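Local structure of nicotinate phosphoribosyltransferase (2IM5) at residues A[40-54]-A[123-135]. The protein probably catalyses the ATP-dependent formation of nicotinate mononucleotide from nicotinate and phosphoribosyl pyrophosphate, an entry step to NAD(+). Residues are numbered along the deposited sequence; the frame is centred on the assembly and turned at random.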
loop_
_atom_site.group_PDB
_atom_site.type_symbol
_atom_site.label_atom_id
_atom_site.label_comp_id
_atom_site.label_asym_id
_atom_site.label_seq_id
_atom_site.Cartn_x
_atom_site.Cartn_y
_atom_site.Cartn_z
ATOM N N GLN A 40 19.605 -4.542 -9.169
ATOM C CA GLN A 40 20.843 -3.849 -8.845
ATOM C C GLN A 40 21.743 -4.777 -8.043
ATOM O O GLN A 40 21.266 -5.649 -7.316
ATOM C CB GLN A 40 20.555 -2.601 -8.013
ATOM C CG GLN A 40 19.884 -1.478 -8.774
ATOM C CD GLN A 40 19.524 -0.313 -7.871
ATOM O OE1 GLN A 40 20.295 0.063 -6.986
ATOM N NE2 GLN A 40 18.356 0.274 -8.098
ATOM N N GLY A 41 23.050 -4.588 -8.174
ATOM C CA GLY A 41 23.979 -5.416 -7.431
ATOM C C GLY A 41 24.141 -4.865 -6.029
ATOM O O GLY A 41 24.260 -3.658 -5.842
ATOM N N PHE A 42 24.137 -5.747 -5.039
ATOM C CA PHE A 42 24.284 -5.331 -3.652
ATOM C C PHE A 42 25.404 -6.110 -2.991
ATOM O O PHE A 42 25.656 -7.266 -3.328
ATOM C CB PHE A 42 22.971 -5.552 -2.892
ATOM C CG PHE A 42 21.954 -4.474 -3.122
ATOM C CD1 PHE A 42 22.062 -3.253 -2.466
ATOM C CD2 PHE A 42 20.894 -4.675 -3.995
ATOM C CE1 PHE A 42 21.126 -2.247 -2.673
ATOM C CE2 PHE A 42 19.953 -3.674 -4.211
ATOM C CZ PHE A 42 20.071 -2.456 -3.547
ATOM N N THR A 43 26.073 -5.467 -2.045
ATOM C CA THR A 43 27.185 -6.084 -1.344
ATOM C C THR A 43 26.774 -6.593 0.022
ATOM O O THR A 43 25.760 -6.168 0.577
ATOM C CB THR A 43 28.327 -5.086 -1.141
ATOM O OG1 THR A 43 27.873 -4.013 -0.305
ATOM C CG2 THR A 43 28.791 -4.530 -2.481
ATOM N N GLU A 44 27.580 -7.497 0.565
ATOM C CA GLU A 44 27.310 -8.074 1.870
ATOM C C GLU A 44 27.349 -7.036 2.980
ATOM O O GLU A 44 26.686 -7.200 4.003
ATOM C CB GLU A 44 28.310 -9.190 2.181
ATOM C CG GLU A 44 27.721 -10.591 2.092
ATOM C CD GLU A 44 26.571 -10.807 3.068
ATOM O OE1 GLU A 44 26.719 -10.440 4.255
ATOM O OE2 GLU A 44 25.524 -11.350 2.654
ATOM N N GLU A 45 28.118 -5.967 2.794
ATOM C CA GLU A 45 28.178 -4.955 3.837
ATOM C C GLU A 45 26.873 -4.172 3.882
ATOM O O GLU A 45 26.451 -3.740 4.951
ATOM C CB GLU A 45 29.369 -4.013 3.647
ATOM C CG GLU A 45 29.177 -2.895 2.653
ATOM C CD GLU A 45 30.303 -1.870 2.727
ATOM O OE1 GLU A 45 30.491 -1.259 3.807
ATOM O OE2 GLU A 45 30.997 -1.676 1.706
ATOM N N PHE A 46 26.234 -3.990 2.729
ATOM C CA PHE A 46 24.950 -3.293 2.699
ATOM C C PHE A 46 23.932 -4.214 3.376
ATOM O O PHE A 46 23.127 -3.777 4.202
ATOM C CB PHE A 46 24.498 -3.015 1.266
ATOM C CG PHE A 46 23.235 -2.210 1.183
ATOM C CD1 PHE A 46 23.256 -0.834 1.402
ATOM C CD2 PHE A 46 22.011 -2.828 0.923
ATOM C CE1 PHE A 46 22.076 -0.080 1.366
ATOM C CE2 PHE A 46 20.826 -2.086 0.885
ATOM C CZ PHE A 46 20.864 -0.705 1.108
ATOM N N ALA A 47 23.988 -5.498 3.032
ATOM C CA ALA A 47 23.077 -6.479 3.612
ATOM C C ALA A 47 23.204 -6.433 5.127
ATOM O O ALA A 47 22.218 -6.544 5.853
ATOM C CB ALA A 47 23.411 -7.872 3.103
ATOM N N GLU A 48 24.431 -6.264 5.604
ATOM C CA GLU A 48 24.674 -6.201 7.036
ATOM C C GLU A 48 24.064 -4.929 7.631
ATOM O O GLU A 48 23.586 -4.925 8.765
ATOM C CB GLU A 48 26.176 -6.255 7.315
ATOM C CG GLU A 48 26.510 -6.429 8.777
ATOM C CD GLU A 48 25.715 -7.555 9.426
ATOM O OE1 GLU A 48 25.675 -8.671 8.857
ATOM O OE2 GLU A 48 25.133 -7.323 10.511
ATOM N N LEU A 49 24.083 -3.846 6.864
ATOM C CA LEU A 49 23.492 -2.600 7.337
ATOM C C LEU A 49 21.985 -2.811 7.492
ATOM O O LEU A 49 21.371 -2.318 8.433
ATOM C CB LEU A 49 23.746 -1.469 6.337
ATOM C CG LEU A 49 25.188 -0.988 6.187
ATOM C CD1 LEU A 49 25.256 0.084 5.119
ATOM C CD2 LEU A 49 25.681 -0.448 7.522
ATOM N N VAL A 50 21.398 -3.552 6.559
ATOM C CA VAL A 50 19.971 -3.829 6.598
ATOM C C VAL A 50 19.640 -4.673 7.817
ATOM O O VAL A 50 18.691 -4.374 8.546
ATOM C CB VAL A 50 19.514 -4.564 5.327
ATOM C CG1 VAL A 50 18.050 -4.968 5.454
ATOM C CG2 VAL A 50 19.711 -3.663 4.118
ATOM N N ARG A 51 20.423 -5.722 8.046
ATOM C CA ARG A 51 20.194 -6.589 9.194
ATOM C C ARG A 51 20.264 -5.795 10.497
ATOM O O ARG A 51 19.495 -6.044 11.429
ATOM C CB ARG A 51 21.207 -7.747 9.213
ATOM C CG ARG A 51 20.906 -8.833 8.179
ATOM C CD ARG A 51 21.778 -10.076 8.364
ATOM N NE ARG A 51 23.128 -9.859 7.868
ATOM C CZ ARG A 51 23.583 -10.297 6.700
ATOM N NH1 ARG A 51 22.801 -10.997 5.890
ATOM N NH2 ARG A 51 24.823 -10.011 6.333
ATOM N N GLY A 52 21.180 -4.834 10.557
ATOM C CA GLY A 52 21.310 -4.018 11.749
ATOM C C GLY A 52 20.073 -3.175 12.003
ATOM O O GLY A 52 19.631 -3.030 13.145
ATOM N N GLU A 53 19.514 -2.612 10.939
ATOM C CA GLU A 53 18.314 -1.792 11.051
ATOM C C GLU A 53 17.133 -2.661 11.463
ATOM O O GLU A 53 16.297 -2.255 12.273
ATOM C CB GLU A 53 18.006 -1.122 9.714
ATOM C CG GLU A 53 18.985 -0.034 9.316
ATOM C CD GLU A 53 19.016 1.113 10.312
ATOM O OE1 GLU A 53 17.937 1.532 10.795
ATOM O OE2 GLU A 53 20.125 1.606 10.609
ATOM N N ILE A 54 17.066 -3.864 10.904
ATOM C CA ILE A 54 15.981 -4.774 11.233
ATOM C C ILE A 54 16.061 -5.146 12.707
ATOM O O ILE A 54 15.041 -5.188 13.402
ATOM C CB ILE A 54 16.033 -6.042 10.352
ATOM C CG1 ILE A 54 15.642 -5.681 8.917
ATOM C CG2 ILE A 54 15.104 -7.107 10.907
ATOM C CD1 ILE A 54 15.803 -6.812 7.933
ATOM N N ILE A 123 10.578 -2.097 6.258
ATOM C CA ILE A 123 11.752 -2.650 5.588
ATOM C C ILE A 123 12.064 -1.942 4.272
ATOM O O ILE A 123 13.221 -1.640 3.991
ATOM C CB ILE A 123 11.599 -4.174 5.340
ATOM C CG1 ILE A 123 11.691 -4.916 6.680
ATOM C CG2 ILE A 123 12.684 -4.669 4.376
ATOM C CD1 ILE A 123 11.634 -6.437 6.566
ATOM N N LEU A 124 11.042 -1.670 3.467
ATOM C CA LEU A 124 11.270 -0.984 2.204
ATOM C C LEU A 124 11.770 0.444 2.450
ATOM O O LEU A 124 12.679 0.919 1.763
ATOM C CB LEU A 124 9.988 -0.964 1.362
ATOM C CG LEU A 124 9.577 -2.315 0.756
ATOM C CD1 LEU A 124 8.185 -2.205 0.162
ATOM C CD2 LEU A 124 10.585 -2.750 -0.299
ATOM N N ALA A 125 11.183 1.121 3.434
ATOM C CA ALA A 125 11.587 2.490 3.755
ATOM C C ALA A 125 13.025 2.493 4.263
ATOM O O ALA A 125 13.784 3.412 3.980
ATOM C CB ALA A 125 10.665 3.082 4.810
ATOM N N VAL A 126 13.385 1.463 5.025
ATOM C CA VAL A 126 14.734 1.349 5.562
ATOM C C VAL A 126 15.739 1.119 4.440
ATOM O O VAL A 126 16.788 1.763 4.400
ATOM C CB VAL A 126 14.835 0.192 6.571
ATOM C CG1 VAL A 126 16.302 -0.185 6.809
ATOM C CG2 VAL A 126 14.194 0.606 7.881
ATOM N N ILE A 127 15.421 0.202 3.534
ATOM C CA ILE A 127 16.312 -0.089 2.416
ATOM C C ILE A 127 16.512 1.158 1.567
ATOM O O ILE A 127 17.633 1.476 1.167
ATOM C CB ILE A 127 15.749 -1.228 1.540
ATOM C CG1 ILE A 127 15.862 -2.549 2.302
ATOM C CG2 ILE A 127 16.480 -1.292 0.207
ATOM C CD1 ILE A 127 15.262 -3.718 1.572
ATOM N N SER A 128 15.425 1.868 1.301
ATOM C CA SER A 128 15.499 3.072 0.492
ATOM C C SER A 128 16.395 4.127 1.144
ATOM O O SER A 128 17.314 4.639 0.512
ATOM C CB SER A 128 14.093 3.639 0.269
ATOM O OG SER A 128 14.142 4.789 -0.558
ATOM N N GLU A 129 16.140 4.440 2.411
ATOM C CA GLU A 129 16.937 5.444 3.102
ATOM C C GLU A 129 18.405 5.020 3.222
ATOM O O GLU A 129 19.301 5.829 2.986
ATOM C CB GLU A 129 16.346 5.747 4.490
ATOM C CG GLU A 129 17.104 6.832 5.243
ATOM C CD GLU A 129 16.268 7.538 6.304
ATOM O OE1 GLU A 129 16.847 8.338 7.079
ATOM O OE2 GLU A 129 15.036 7.304 6.364
ATOM N N LEU A 130 18.644 3.762 3.588
ATOM C CA LEU A 130 20.004 3.243 3.716
ATOM C C LEU A 130 20.744 3.344 2.399
ATOM O O LEU A 130 21.922 3.668 2.374
ATOM C CB LEU A 130 20.007 1.770 4.128
ATOM C CG LEU A 130 19.864 1.366 5.590
ATOM C CD1 LEU A 130 19.953 -0.159 5.678
ATOM C CD2 LEU A 130 20.966 2.008 6.431
ATOM N N TYR A 131 20.040 3.050 1.312
ATOM C CA TYR A 131 20.625 3.079 -0.019
ATOM C C TYR A 131 21.212 4.440 -0.382
ATOM O O TYR A 131 22.381 4.537 -0.756
ATOM C CB TYR A 131 19.579 2.684 -1.060
ATOM C CG TYR A 131 20.089 2.773 -2.474
ATOM C CD1 TYR A 131 21.000 1.844 -2.964
ATOM C CD2 TYR A 131 19.685 3.810 -3.314
ATOM C CE1 TYR A 131 21.503 1.944 -4.265
ATOM C CE2 TYR A 131 20.175 3.922 -4.608
ATOM C CZ TYR A 131 21.084 2.986 -5.079
ATOM O OH TYR A 131 21.560 3.094 -6.369
ATOM N N TYR A 132 20.399 5.488 -0.284
ATOM C CA TYR A 132 20.861 6.828 -0.622
ATOM C C TYR A 132 22.012 7.259 0.278
ATOM O O TYR A 132 22.941 7.917 -0.180
ATOM C CB TYR A 132 19.693 7.809 -0.559
ATOM C CG TYR A 132 18.642 7.473 -1.591
ATOM C CD1 TYR A 132 18.924 7.573 -2.951
ATOM C CD2 TYR A 132 17.384 7.004 -1.210
ATOM C CE1 TYR A 132 17.987 7.212 -3.910
ATOM C CE2 TYR A 132 16.436 6.641 -2.159
ATOM C CZ TYR A 132 16.744 6.748 -3.505
ATOM O OH TYR A 132 15.809 6.394 -4.444
ATOM N N ARG A 133 21.959 6.879 1.552
ATOM C CA ARG A 133 23.047 7.216 2.464
ATOM C C ARG A 133 24.303 6.509 1.961
ATOM O O ARG A 133 25.377 7.109 1.850
ATOM C CB ARG A 133 22.773 6.709 3.877
ATOM C CG ARG A 133 21.732 7.459 4.665
ATOM C CD ARG A 133 21.720 6.916 6.088
ATOM N NE ARG A 133 20.643 7.473 6.899
ATOM C CZ ARG A 133 20.411 7.127 8.161
ATOM N NH1 ARG A 133 21.185 6.226 8.756
ATOM N NH2 ARG A 133 19.406 7.674 8.827
ATOM N N PHE A 134 24.143 5.223 1.656
ATOM C CA PHE A 134 25.235 4.387 1.192
ATOM C C PHE A 134 25.962 4.940 -0.026
ATOM O O PHE A 134 27.187 4.900 -0.081
ATOM C CB PHE A 134 24.720 2.980 0.875
ATOM C CG PHE A 134 25.793 1.931 0.867
ATOM C CD1 PHE A 134 26.386 1.519 2.053
ATOM C CD2 PHE A 134 26.198 1.339 -0.322
ATOM C CE1 PHE A 134 27.369 0.523 2.052
ATOM C CE2 PHE A 134 27.178 0.343 -0.335
ATOM C CZ PHE A 134 27.764 -0.065 0.854
ATOM N N ILE A 135 25.217 5.442 -1.007
ATOM C CA ILE A 135 25.846 5.972 -2.209
ATOM C C ILE A 135 26.153 7.459 -2.078
ATOM O O ILE A 135 26.485 8.122 -3.059
ATOM C CB ILE A 135 24.978 5.737 -3.462
ATOM C CG1 ILE A 135 23.708 6.582 -3.399
ATOM C CG2 ILE A 135 24.632 4.267 -3.579
ATOM C CD1 ILE A 135 22.911 6.563 -4.688
#
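Phe46 drives its ring edge-on into helix 123-134, a knob in the hole formed by Ile127, Leu130, Tyr131 and Phe134. With CG anti to the backbone N (chi1 -176°), the ring reaches across so that CE1 comes 3.7 Å from Tyr131 N, while Ile127 O also lies near the ring plane, at its edge. On the Phe134 side the same edge meets an aromatic face: Phe46 CD1 stands 3.8 Å from Phe134 CG in a T-shaped pair, the two planes 72° apart. Phe134 points toward helix 44-54, where Leu49 CD1 packs 3.6 Å from its CD1. Beyond, the extended Glu45 side chain brings its carboxylate to the rim of that ring, CD 3.6 Å from Phe134 CZ, the carboxylate plane nearly perpendicular to that of the ring.

Leu130 returns the knob, seated among Phe46, Leu49, Val50 and Glu53; its CD1 is 3.8 Å from Val50 CG2. Glu53 contributes its aliphatic part, CB lying 3.5 Å from Val126 CG1. A bend at chi2 turns its carboxylate off this apolar seam, and OE1 accepts a hydrogen bond from the backbone N of Ile3. At the other end, Tyr131 meets the segment leading into the helix: Gln40 OE1 lies 3.3 Å from Tyr131 OH, and the Phe42 side chain crosses that of Tyr131 at about a right angle.

This interlocking, largely apolar seam joins two helices that run roughly antiparallel, at 134°, within the N-terminal part of the enzyme. Beneath them lies the antiparallel sheet: Phe46 and Ile127 both rest on Leu105 of strand 105-110, Ile54 touches strand 95-99, and Ile123 and Ile127 pack on strand 347-355.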